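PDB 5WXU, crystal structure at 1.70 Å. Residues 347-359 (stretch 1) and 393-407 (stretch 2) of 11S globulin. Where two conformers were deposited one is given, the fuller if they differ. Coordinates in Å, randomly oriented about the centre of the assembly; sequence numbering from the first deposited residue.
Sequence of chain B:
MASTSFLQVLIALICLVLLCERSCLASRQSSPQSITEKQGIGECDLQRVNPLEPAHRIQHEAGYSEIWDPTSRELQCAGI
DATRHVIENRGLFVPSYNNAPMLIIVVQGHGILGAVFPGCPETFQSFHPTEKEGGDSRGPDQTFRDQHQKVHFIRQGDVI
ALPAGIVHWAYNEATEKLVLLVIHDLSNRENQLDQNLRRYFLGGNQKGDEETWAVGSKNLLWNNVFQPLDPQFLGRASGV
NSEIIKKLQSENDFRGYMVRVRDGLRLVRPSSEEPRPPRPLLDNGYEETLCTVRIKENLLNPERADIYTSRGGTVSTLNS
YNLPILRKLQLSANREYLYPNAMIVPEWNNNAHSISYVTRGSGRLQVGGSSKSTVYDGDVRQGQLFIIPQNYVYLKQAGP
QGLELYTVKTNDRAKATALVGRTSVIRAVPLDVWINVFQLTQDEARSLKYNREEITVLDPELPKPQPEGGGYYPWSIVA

Stretch 1 347-359: EWNNNAHSISYVT
Stretch 2, residues 393-407: VYLKQAGPQGLELYT

Each stretch supplies two strands, and the strands pair in antiparallel fashion. In stretch 1, strand 347-349 leads through a loop at 350-353 into strand 354-359. In stretch 2, the chain runs extended from Val393, turns a corner at Pro400 and Gln401, and runs extended again to Thr407. The corner is a type I turn from Gly399 to Gly402, closed by Gly402 N to Gly399 O at 3.0 Å. Gly402 has phi/psi 90/-176, which calls for glycine.

Strand 347-349 and the strand starting at Val393 cross at 123°, with axes 4.8 Å apart at closest. Glu347 pairs with Tyr394: Glu347 N donates to Tyr394 O at 3.1 Å, and Tyr394 N to Glu347 O at 2.8 Å. Strand 354-359 and the strand leading to Thr407 run at 146°, 4.6 Å apart. Their register is Ser356-Thr407, Tyr357-Tyr406, Val358-Leu405. Tyr357 N donates to Tyr406 O (2.8 Å) and Tyr406 N to Tyr357 O (3.1 Å). Thr359 N reaches Glu404 O at 3.0 Å.

The Tyr394 side chain (chi1 p, chi2 -71°) lies against the first strand. Glu347 (p, t) sets CG over one face of its ring, 4.2 Å from the centroid. Tyr394 OH lies 3.1 Å from Asn349 OD1 and 2.7 Å from a water. That water also bonds weakly to Lys396 NZ (3.3 Å) and Ser354 OG (3.5 Å), so it links the strand of Tyr394 and Lys396 to the strand of Ser354.

Ser356 and Thr407, both m, share a hydrogen bond between Ser356 OG and Thr407 OG1 at 2.8 Å. On the same face, Val358 (t) makes apolar contacts: CG2 with Leu405 CD2 and CG1 with Leu403 CD1, both 3.5 Å. Leu405 is m, t; Leu403 is t, p. Thr359 (p) donates from OG1 to Glu404 OE1 at 2.6 Å, a short bond to a carboxylate; Glu404 is extended (t, t). Thr359 CG2 rests 3.6 Å from Tyr406 CD1.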

# COMPACT_ATOMS: atom_id res chain seq x y z
N GLU B 347 -30.57 6.36 -10.53
CA GLU B 347 -29.42 5.69 -9.91
C GLU B 347 -29.37 5.96 -8.44
O GLU B 347 -30.19 6.65 -7.92
CB GLU B 347 -28.07 6.17 -10.57
CG GLU B 347 -27.63 7.63 -10.32
CD GLU B 347 -26.64 8.21 -11.34
OE1 GLU B 347 -26.26 7.55 -12.35
OE2 GLU B 347 -26.22 9.36 -11.09
N TRP B 348 -28.36 5.40 -7.80
CA TRP B 348 -28.03 5.73 -6.42
C TRP B 348 -26.52 5.73 -6.30
O TRP B 348 -25.81 5.04 -7.09
CB TRP B 348 -28.59 4.76 -5.40
CG TRP B 348 -28.07 3.31 -5.40
CD1 TRP B 348 -27.04 2.77 -4.65
CD2 TRP B 348 -28.63 2.22 -6.11
NE1 TRP B 348 -26.92 1.44 -4.91
CE2 TRP B 348 -27.89 1.07 -5.79
CE3 TRP B 348 -29.69 2.11 -7.02
CZ2 TRP B 348 -28.18 -0.19 -6.32
CZ3 TRP B 348 -30.03 0.86 -7.52
CH2 TRP B 348 -29.25 -0.28 -7.19
N ASN B 349 -26.08 6.44 -5.30
CA ASN B 349 -24.66 6.47 -4.93
C ASN B 349 -24.41 5.32 -3.97
O ASN B 349 -25.04 5.20 -2.90
CB ASN B 349 -24.36 7.78 -4.23
CG ASN B 349 -24.52 8.99 -5.13
OD1 ASN B 349 -24.02 9.02 -6.24
ND2 ASN B 349 -25.20 10.00 -4.63
N ASN B 350 -23.48 4.46 -4.32
CA ASN B 350 -23.32 3.29 -3.51
C ASN B 350 -22.32 3.50 -2.34
O ASN B 350 -22.49 2.85 -1.35
CB ASN B 350 -23.10 2.05 -4.37
CG ASN B 350 -22.01 2.24 -5.38
OD1 ASN B 350 -22.20 2.10 -6.60
ND2 ASN B 350 -20.83 2.60 -4.87
N ASN B 351 -21.42 4.47 -2.42
CA ASN B 351 -20.38 4.62 -1.41
C ASN B 351 -20.14 6.04 -0.95
O ASN B 351 -19.02 6.38 -0.60
CB ASN B 351 -19.07 4.00 -1.96
CG ASN B 351 -18.56 4.65 -3.23
OD1 ASN B 351 -19.19 5.56 -3.77
ND2 ASN B 351 -17.37 4.24 -3.69
N ALA B 352 -21.17 6.90 -1.03
CA ALA B 352 -20.96 8.32 -0.85
C ALA B 352 -22.27 9.04 -0.75
O ALA B 352 -23.24 8.59 -1.32
CB ALA B 352 -20.11 8.93 -1.96
N HIS B 353 -22.23 10.18 -0.08
CA HIS B 353 -23.26 11.23 -0.25
C HIS B 353 -22.91 12.15 -1.40
O HIS B 353 -21.71 12.36 -1.75
CB HIS B 353 -23.43 12.06 0.96
CG HIS B 353 -23.61 11.28 2.18
ND1 HIS B 353 -24.58 10.31 2.31
CD2 HIS B 353 -22.95 11.33 3.36
CE1 HIS B 353 -24.51 9.82 3.52
NE2 HIS B 353 -23.51 10.40 4.18
N SER B 354 -23.94 12.72 -2.06
CA SER B 354 -23.69 13.69 -3.13
C SER B 354 -24.24 15.04 -2.72
O SER B 354 -25.34 15.15 -2.17
CB SER B 354 -24.23 13.26 -4.52
OG SER B 354 -25.63 13.10 -4.49
N ILE B 355 -23.41 16.05 -2.94
CA ILE B 355 -23.78 17.44 -2.68
C ILE B 355 -23.65 18.18 -4.03
O ILE B 355 -22.53 18.41 -4.56
CB ILE B 355 -22.83 18.07 -1.65
CG1 ILE B 355 -22.80 17.27 -0.37
CG2 ILE B 355 -23.17 19.52 -1.40
CD1 ILE B 355 -21.74 16.19 -0.29
N SER B 356 -24.80 18.59 -4.59
CA SER B 356 -24.87 19.22 -5.94
C SER B 356 -25.18 20.70 -5.88
O SER B 356 -25.94 21.12 -5.04
CB SER B 356 -25.90 18.58 -6.79
OG SER B 356 -25.61 17.20 -7.05
N TYR B 357 -24.51 21.47 -6.74
CA TYR B 357 -24.79 22.90 -6.88
C TYR B 357 -25.16 23.17 -8.30
O TYR B 357 -24.46 22.79 -9.19
CB TYR B 357 -23.53 23.66 -6.55
CG TYR B 357 -23.72 25.15 -6.58
CD1 TYR B 357 -24.48 25.77 -5.60
CD2 TYR B 357 -23.16 25.91 -7.57
CE1 TYR B 357 -24.73 27.14 -5.67
CE2 TYR B 357 -23.33 27.28 -7.60
CZ TYR B 357 -24.12 27.89 -6.62
OH TYR B 357 -24.35 29.27 -6.70
N VAL B 358 -26.28 23.85 -8.54
CA VAL B 358 -26.73 24.13 -9.89
C VAL B 358 -26.13 25.45 -10.37
O VAL B 358 -26.44 26.52 -9.82
CB VAL B 358 -28.25 24.22 -9.93
CG1 VAL B 358 -28.74 24.34 -11.37
CG2 VAL B 358 -28.91 23.04 -9.31
N THR B 359 -25.27 25.40 -11.35
CA THR B 359 -24.62 26.56 -11.86
C THR B 359 -25.35 27.20 -13.00
O THR B 359 -25.12 28.41 -13.21
CB THR B 359 -23.19 26.28 -12.29
OG1 THR B 359 -23.15 25.06 -13.03
CG2 THR B 359 -22.35 26.12 -11.02
N VAL B 393 -32.35 6.73 -4.08
CA VAL B 393 -32.50 6.66 -5.52
C VAL B 393 -32.88 8.02 -6.06
O VAL B 393 -33.67 8.75 -5.43
CB VAL B 393 -33.50 5.59 -5.92
CG1 VAL B 393 -33.74 5.56 -7.42
CG2 VAL B 393 -32.94 4.25 -5.52
N TYR B 394 -32.31 8.40 -7.19
CA TYR B 394 -32.67 9.71 -7.77
C TYR B 394 -32.68 9.77 -9.26
O TYR B 394 -31.92 9.07 -9.91
CB TYR B 394 -31.78 10.83 -7.24
CG TYR B 394 -30.30 10.69 -7.51
CD1 TYR B 394 -29.55 9.74 -6.86
CD2 TYR B 394 -29.62 11.62 -8.27
CE1 TYR B 394 -28.20 9.65 -7.05
CE2 TYR B 394 -28.25 11.53 -8.48
CZ TYR B 394 -27.55 10.53 -7.85
OH TYR B 394 -26.18 10.42 -8.00
N LEU B 395 -33.50 10.68 -9.78
CA LEU B 395 -33.65 10.91 -11.24
C LEU B 395 -33.59 12.41 -11.50
O LEU B 395 -34.29 13.11 -10.82
CB LEU B 395 -35.08 10.63 -11.73
CG LEU B 395 -35.56 9.22 -11.79
CD1 LEU B 395 -36.12 8.87 -10.43
CD2 LEU B 395 -36.56 9.08 -12.95
N LYS B 396 -32.91 12.85 -12.54
CA LYS B 396 -32.80 14.24 -12.91
C LYS B 396 -33.20 14.36 -14.38
O LYS B 396 -32.82 13.51 -15.21
CB LYS B 396 -31.34 14.80 -12.74
CG LYS B 396 -30.62 14.48 -11.42
CD LYS B 396 -29.23 15.18 -11.27
CE LYS B 396 -28.05 14.23 -10.98
NZ LYS B 396 -27.29 14.61 -9.73
N GLN B 397 -33.93 15.44 -14.71
CA GLN B 397 -34.21 15.80 -16.11
C GLN B 397 -34.07 17.30 -16.24
O GLN B 397 -34.62 18.06 -15.41
CB GLN B 397 -35.62 15.46 -16.50
CG GLN B 397 -35.92 15.81 -17.96
CD GLN B 397 -37.17 15.17 -18.47
OE1 GLN B 397 -38.12 14.92 -17.72
NE2 GLN B 397 -37.20 14.93 -19.79
N ALA B 398 -33.37 17.70 -17.26
CA ALA B 398 -33.14 19.15 -17.50
C ALA B 398 -34.43 19.75 -18.02
O ALA B 398 -35.23 19.08 -18.72
CB ALA B 398 -32.07 19.41 -18.51
N GLY B 399 -34.61 21.01 -17.72
CA GLY B 399 -35.71 21.75 -18.33
C GLY B 399 -35.30 22.30 -19.67
O GLY B 399 -34.25 21.98 -20.24
N PRO B 400 -36.15 23.21 -20.22
CA PRO B 400 -35.95 23.78 -21.55
C PRO B 400 -34.67 24.62 -21.80
O PRO B 400 -34.33 24.82 -22.95
CB PRO B 400 -37.24 24.61 -21.76
CG PRO B 400 -37.75 24.87 -20.41
CD PRO B 400 -37.25 23.85 -19.46
N GLN B 401 -33.95 25.01 -20.77
CA GLN B 401 -32.71 25.81 -20.91
C GLN B 401 -31.49 24.90 -20.63
O GLN B 401 -30.35 25.40 -20.62
CB GLN B 401 -32.66 27.04 -19.97
CG GLN B 401 -33.47 28.26 -20.47
CD GLN B 401 -34.94 27.94 -20.47
OE1 GLN B 401 -35.49 27.51 -19.42
NE2 GLN B 401 -35.61 28.09 -21.64
N GLY B 402 -31.71 23.61 -20.36
CA GLY B 402 -30.54 22.78 -20.05
C GLY B 402 -30.36 22.84 -18.57
O GLY B 402 -31.13 23.48 -17.84
N LEU B 403 -29.30 22.20 -18.08
CA LEU B 403 -29.04 22.08 -16.67
C LEU B 403 -27.54 21.78 -16.53
O LEU B 403 -27.04 20.89 -17.19
CB LEU B 403 -29.89 20.97 -15.99
CG LEU B 403 -29.51 20.72 -14.50
CD1 LEU B 403 -29.85 21.97 -13.69
CD2 LEU B 403 -30.28 19.56 -14.02
N GLU B 404 -26.84 22.58 -15.76
CA GLU B 404 -25.43 22.33 -15.43
C GLU B 404 -25.34 22.24 -13.90
O GLU B 404 -25.87 23.08 -13.16
CB GLU B 404 -24.48 23.41 -15.90
CG GLU B 404 -22.99 23.01 -15.64
CD GLU B 404 -22.07 24.14 -15.99
OE1 GLU B 404 -22.34 25.25 -15.52
OE2 GLU B 404 -21.17 23.99 -16.84
N LEU B 405 -24.66 21.19 -13.43
CA LEU B 405 -24.45 20.95 -12.01
C LEU B 405 -22.97 20.60 -11.80
O LEU B 405 -22.35 19.93 -12.64
CB LEU B 405 -25.21 19.64 -11.61
CG LEU B 405 -26.65 19.32 -11.86
CD1 LEU B 405 -26.99 17.95 -11.30
CD2 LEU B 405 -27.54 20.36 -11.15
N TYR B 406 -22.45 20.98 -10.65
CA TYR B 406 -21.21 20.44 -10.06
C TYR B 406 -21.58 19.70 -8.77
O TYR B 406 -22.35 20.20 -7.95
CB TYR B 406 -20.20 21.50 -9.74
CG TYR B 406 -19.58 22.21 -10.92
CD1 TYR B 406 -20.28 23.23 -11.64
CD2 TYR B 406 -18.29 21.91 -11.34
CE1 TYR B 406 -19.70 23.85 -12.70
CE2 TYR B 406 -17.71 22.57 -12.40
CZ TYR B 406 -18.41 23.55 -13.07
OH TYR B 406 -17.86 24.22 -14.11
N THR B 407 -21.02 18.51 -8.60
CA THR B 407 -21.32 17.63 -7.48
C THR B 407 -20.07 17.23 -6.79
O THR B 407 -19.07 16.98 -7.44
CB THR B 407 -22.09 16.42 -7.94
OG1 THR B 407 -23.30 16.87 -8.58
CG2 THR B 407 -22.47 15.57 -6.87
O HOH W 1 -25.17 12.90 -7.91